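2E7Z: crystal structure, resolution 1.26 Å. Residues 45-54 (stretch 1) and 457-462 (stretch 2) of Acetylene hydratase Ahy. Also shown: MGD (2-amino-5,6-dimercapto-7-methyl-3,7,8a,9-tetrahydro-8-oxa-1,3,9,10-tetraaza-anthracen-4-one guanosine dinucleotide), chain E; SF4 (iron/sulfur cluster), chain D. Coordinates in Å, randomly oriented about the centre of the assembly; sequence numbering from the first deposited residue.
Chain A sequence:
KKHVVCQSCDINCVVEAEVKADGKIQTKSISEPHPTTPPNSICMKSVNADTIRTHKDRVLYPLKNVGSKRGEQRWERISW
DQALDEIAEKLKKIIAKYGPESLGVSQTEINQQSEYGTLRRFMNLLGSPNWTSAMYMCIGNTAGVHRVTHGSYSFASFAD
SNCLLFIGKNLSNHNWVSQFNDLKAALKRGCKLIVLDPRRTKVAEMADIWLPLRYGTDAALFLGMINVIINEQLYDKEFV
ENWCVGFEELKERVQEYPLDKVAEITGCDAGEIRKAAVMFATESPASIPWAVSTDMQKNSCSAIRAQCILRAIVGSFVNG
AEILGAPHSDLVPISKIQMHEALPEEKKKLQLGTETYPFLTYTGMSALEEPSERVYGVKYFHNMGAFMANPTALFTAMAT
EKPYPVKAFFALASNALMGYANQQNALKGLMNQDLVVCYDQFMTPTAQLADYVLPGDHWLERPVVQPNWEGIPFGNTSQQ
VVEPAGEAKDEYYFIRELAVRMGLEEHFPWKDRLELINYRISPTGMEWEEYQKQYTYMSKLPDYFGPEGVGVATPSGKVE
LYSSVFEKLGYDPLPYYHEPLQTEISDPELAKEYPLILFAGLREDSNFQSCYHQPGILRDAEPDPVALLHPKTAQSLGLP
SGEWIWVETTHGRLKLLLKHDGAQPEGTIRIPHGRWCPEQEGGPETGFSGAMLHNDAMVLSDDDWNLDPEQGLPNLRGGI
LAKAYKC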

# COMPACT_ATOMS: atom_id res chain seq x y z
N LYS A 45 -9.83 7.99 14.48
CA LYS A 45 -9.75 6.53 14.34
C LYS A 45 -9.03 5.92 15.53
O LYS A 45 -9.43 4.86 16.02
N SER A 46 -7.98 6.61 15.98
CA SER A 46 -7.23 6.16 17.14
C SER A 46 -7.93 6.44 18.46
O SER A 46 -7.98 5.57 19.34
N VAL A 47 -8.46 7.65 18.60
CA VAL A 47 -9.18 8.03 19.82
C VAL A 47 -10.27 7.02 20.13
O VAL A 47 -10.52 6.68 21.29
N ASN A 48 -10.93 6.55 19.08
CA ASN A 48 -12.05 5.64 19.22
C ASN A 48 -11.70 4.19 18.93
O ASN A 48 -12.59 3.37 18.74
N ALA A 49 -10.41 3.86 18.92
CA ALA A 49 -10.00 2.50 18.61
C ALA A 49 -10.56 1.44 19.55
O ALA A 49 -10.81 0.30 19.13
N ASP A 50 -10.77 1.80 20.81
CA ASP A 50 -11.29 0.82 21.76
C ASP A 50 -12.72 0.42 21.43
O ASP A 50 -13.13 -0.67 21.77
N THR A 51 -13.45 1.28 20.70
CA THR A 51 -14.82 0.90 20.27
C THR A 51 -14.79 -0.23 19.24
O THR A 51 -15.77 -0.96 19.06
N ILE A 52 -13.64 -0.36 18.56
CA ILE A 52 -13.40 -1.46 17.64
C ILE A 52 -12.85 -2.67 18.39
O ILE A 52 -13.35 -3.80 18.22
N ARG A 53 -11.83 -2.45 19.24
CA ARG A 53 -11.30 -3.55 20.04
C ARG A 53 -12.41 -4.28 20.84
O ARG A 53 -12.36 -5.50 21.01
N THR A 54 -13.38 -3.51 21.36
CA THR A 54 -14.44 -4.09 22.19
C THR A 54 -15.76 -4.24 21.47
O THR A 54 -16.79 -4.46 22.11
N ASP A 457 -5.63 -10.69 17.17
CA ASP A 457 -5.47 -9.66 18.18
C ASP A 457 -5.55 -8.25 17.56
O ASP A 457 -5.60 -8.08 16.34
N HIS A 458 -5.60 -7.25 18.43
CA HIS A 458 -5.74 -5.86 18.05
C HIS A 458 -4.50 -5.09 18.54
O HIS A 458 -3.76 -5.53 19.44
N TRP A 459 -4.23 -3.94 17.93
CA TRP A 459 -3.03 -3.19 18.27
C TRP A 459 -2.93 -2.73 19.74
O TRP A 459 -1.84 -2.41 20.20
N LEU A 460 -4.05 -2.67 20.45
CA LEU A 460 -4.02 -2.32 21.88
C LEU A 460 -3.74 -3.57 22.74
O LEU A 460 -3.75 -3.49 23.97
N GLU A 461 -3.51 -4.71 22.08
CA GLU A 461 -3.37 -5.99 22.76
C GLU A 461 -2.04 -6.67 22.48
O GLU A 461 -1.89 -7.88 22.73
N ARG A 462 -1.06 -5.93 21.96
CA ARG A 462 0.18 -6.58 21.55
C ARG A 462 1.40 -5.68 21.62
O ARG A 462 1.31 -4.48 21.34

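What charge pairing ties the two stretches together? Arg-53, whose CA-to-CB bond points toward stretch 2, runs out with chi1 and chi2 both t and then turns at chi3 (p). Its NH1 donates to OE2 of Glu-461 at 2.8 Å, a salt bridge in which the carboxylate oxygen lies at the guanidinium edge, near its plane. Within its own helix, Arg-53 NE forms a second salt bridge to Asp-50 OD1 at 2.9 Å, so the guanidinium is held by two acids. Glu-461 (chi1 m, chi2 t) also uses OE1 to accept from the backbone N of His-458, 2.9 Å away.

How does the histidine ring meet the second helical segment? The CA-to-CB bond of His-458 (chi1 t) points toward stretch 1, and Arg-53 CB sits 3.7 Å from the centroid of its ring, almost exactly over the face, in a CH-pi contact. The ring is steadied from its own side: Leu-460 N donates to His-458 ND1 at 3.0 Å in a nearly straight hydrogen bond.

Which side chains pack without polar pairing? Ala-49 points its CB toward stretch 2, reaching Trp-459 CZ2 at 3.4 Å and Leu-460 CD1 at 4.4 Å. Trp-459 leaves its backbone sideways, but with chi1 p and chi2 at -98° the end of its indole comes nearer stretch 1, where CH2 lies 3.7 Å from Ser-46 OG, a hydroxyl buried by the contact with no polar partner in the model. The CA-to-CB bond of Leu-460 (m, t) points toward stretch 1, with CB 4.0 Å from Arg-53 CD in the second helical segment.

What do the bound groups contact? Arg-462 (chi1 p) makes no contact with stretch 1; its NH1 and NH2 donate to MGD O6 at 3.1 and 2.9 Å, while NH2 also bridges to Asp-457 OD1 at 2.9 Å. In the first helical segment, Ser-46 CB approaches SF4 S4 at 3.5 Å, and Lys-45 CE lies 3.7 Å from SF4 S3.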

# COMPACT_ATOMS: atom_id res chain seq x y z
CB LYS A 45 -9.06 6.13 13.02
CG LYS A 45 -9.85 6.64 11.81
CD LYS A 45 -9.25 6.23 10.46
CE LYS A 45 -7.86 6.80 10.23
NZ LYS A 45 -7.84 8.29 10.22
CB SER A 46 -5.86 6.81 17.15
OG SER A 46 -5.00 6.17 18.07
CB VAL A 47 -9.81 9.43 19.68
CG1 VAL A 47 -10.83 9.69 20.82
CG2 VAL A 47 -8.71 10.47 19.69
CB ASN A 48 -13.19 6.10 18.33
CG ASN A 48 -13.73 7.46 18.75
OD1 ASN A 48 -14.35 7.59 19.81
ND2 ASN A 48 -13.51 8.48 17.93
CB ALA A 49 -8.47 2.41 18.52
CB ASP A 50 -11.15 1.26 23.22
CG ASP A 50 -11.08 0.08 24.19
OD1 ASP A 50 -10.43 -0.93 23.83
OD2 ASP A 50 -11.71 0.16 25.29
CB THR A 51 -15.63 2.07 19.68
OG1 THR A 51 -15.09 2.40 18.40
CG2 THR A 51 -15.61 3.29 20.60
CB ILE A 52 -12.43 -1.04 16.54
CG1 ILE A 52 -12.94 0.22 15.81
CG2 ILE A 52 -12.22 -2.19 15.54
CD1 ILE A 52 -14.32 0.10 15.14
CB ARG A 53 -10.19 -3.08 20.97
CG ARG A 53 -9.50 -4.22 21.69
CD ARG A 53 -8.73 -3.73 22.90
NE ARG A 53 -9.53 -3.68 24.12
CZ ARG A 53 -9.77 -4.72 24.91
NH1 ARG A 53 -9.30 -5.93 24.61
NH2 ARG A 53 -10.46 -4.54 26.03
CB THR A 54 -14.65 -3.29 23.52
OG1 THR A 54 -15.12 -1.98 23.21
CG2 THR A 54 -13.34 -3.18 24.26
CB ASP A 457 -4.21 -9.87 19.04
CG ASP A 457 -2.91 -9.76 18.27
OD1 ASP A 457 -2.92 -9.45 17.08
OD2 ASP A 457 -1.87 -9.99 18.94
CB HIS A 458 -7.04 -5.36 18.72
CG HIS A 458 -7.35 -3.92 18.48
ND1 HIS A 458 -6.78 -2.90 19.21
CD2 HIS A 458 -8.18 -3.33 17.58
CE1 HIS A 458 -7.25 -1.74 18.78
NE2 HIS A 458 -8.10 -1.97 17.79
CB TRP A 459 -2.80 -2.03 17.29
CG TRP A 459 -3.78 -0.90 17.29
CD1 TRP A 459 -4.84 -0.74 16.44
CD2 TRP A 459 -3.73 0.29 18.10
NE1 TRP A 459 -5.48 0.47 16.71
CE2 TRP A 459 -4.80 1.12 17.71
CE3 TRP A 459 -2.87 0.74 19.11
CZ2 TRP A 459 -5.03 2.37 18.30
CZ3 TRP A 459 -3.09 1.98 19.67
CH2 TRP A 459 -4.16 2.77 19.27
CB LEU A 460 -5.36 -1.64 22.30
CG LEU A 460 -5.50 -0.20 21.79
CD1 LEU A 460 -6.97 0.25 21.99
CD2 LEU A 460 -4.55 0.74 22.54
CB GLU A 461 -4.49 -6.95 22.35
CG GLU A 461 -5.91 -6.40 22.57
CD GLU A 461 -6.99 -7.26 21.92
OE1 GLU A 461 -6.68 -8.03 20.97
OE2 GLU A 461 -8.15 -7.15 22.38
CB ARG A 462 0.02 -7.12 20.11
CG ARG A 462 -0.20 -6.02 19.03
CD ARG A 462 -0.60 -6.67 17.72
NE ARG A 462 -0.87 -5.69 16.67
CZ ARG A 462 -1.88 -5.79 15.80
NH1 ARG A 462 -2.04 -4.87 14.86
NH2 ARG A 462 -2.70 -6.85 15.84
PB MGD E . -8.46 -3.77 3.74
O1B MGD E . -8.63 -4.30 2.34
O2B MGD E . -9.50 -2.89 4.34
O3B MGD E . -7.08 -2.97 3.89
O3A MGD E . -5.25 -2.84 2.17
PA MGD E . -5.55 -3.40 3.65
O1A MGD E . -4.78 -2.66 4.70
O2A MGD E . -5.43 -4.89 3.55
O5' MGD E . -8.26 -5.07 4.68
C5' MGD E . -7.67 -4.91 5.96
C4' MGD E . -8.30 -5.97 6.84
O4' MGD E . -7.51 -6.04 8.04
C3' MGD E . -9.69 -5.62 7.34
O3' MGD E . -10.60 -6.67 6.98
C2' MGD E . -9.58 -5.45 8.87
O2' MGD E . -10.72 -5.88 9.65
C1' MGD E . -8.38 -6.31 9.16
N9 MGD E . -7.58 -5.94 10.34
C8 MGD E . -7.27 -4.69 10.77
N7 MGD E . -6.43 -4.74 11.82
C5 MGD E . -6.14 -6.05 12.02
C6 MGD E . -5.32 -6.82 12.94
O6 MGD E . -4.64 -6.26 13.83
N1 MGD E . -5.32 -8.15 12.76
C2 MGD E . -6.07 -8.81 11.88
N2 MGD E . -5.96 -10.16 11.80
N3 MGD E . -6.84 -8.17 11.01
C4 MGD E . -6.89 -6.82 11.05
C10 MGD E . -4.84 -1.48 2.05
C11 MGD E . -4.28 -1.33 0.65
O11 MGD E . -5.39 -1.48 -0.23
C12 MGD E . -3.65 0.04 0.49
S12 MGD E . -2.47 0.52 1.63
C13 MGD E . -3.97 0.82 -0.55
S13 MGD E . -3.38 2.41 -0.70
C14 MGD E . -4.87 0.38 -1.66
N15 MGD E . -6.15 1.08 -1.63
C16 MGD E . -7.05 0.63 -2.55
C17 MGD E . -8.06 1.47 -3.21
O17 MGD E . -8.14 2.69 -2.94
N18 MGD E . -8.88 0.88 -4.10
C19 MGD E . -8.82 -0.44 -4.41
N19 MGD E . -9.68 -0.97 -5.31
N20 MGD E . -7.94 -1.26 -3.83
C21 MGD E . -7.06 -0.80 -2.94
N22 MGD E . -6.16 -1.63 -2.40
C23 MGD E . -5.08 -1.14 -1.58
FE1 SF4 D . -4.71 8.34 13.19
FE2 SF4 D . -3.49 6.17 14.21
FE3 SF4 D . -2.02 8.24 13.29
FE4 SF4 D . -3.32 6.65 11.57
S1 SF4 D . -1.62 6.00 12.90
S2 SF4 D . -3.25 8.97 11.51
S3 SF4 D . -5.23 6.12 12.77
S4 SF4 D . -3.47 8.31 15.09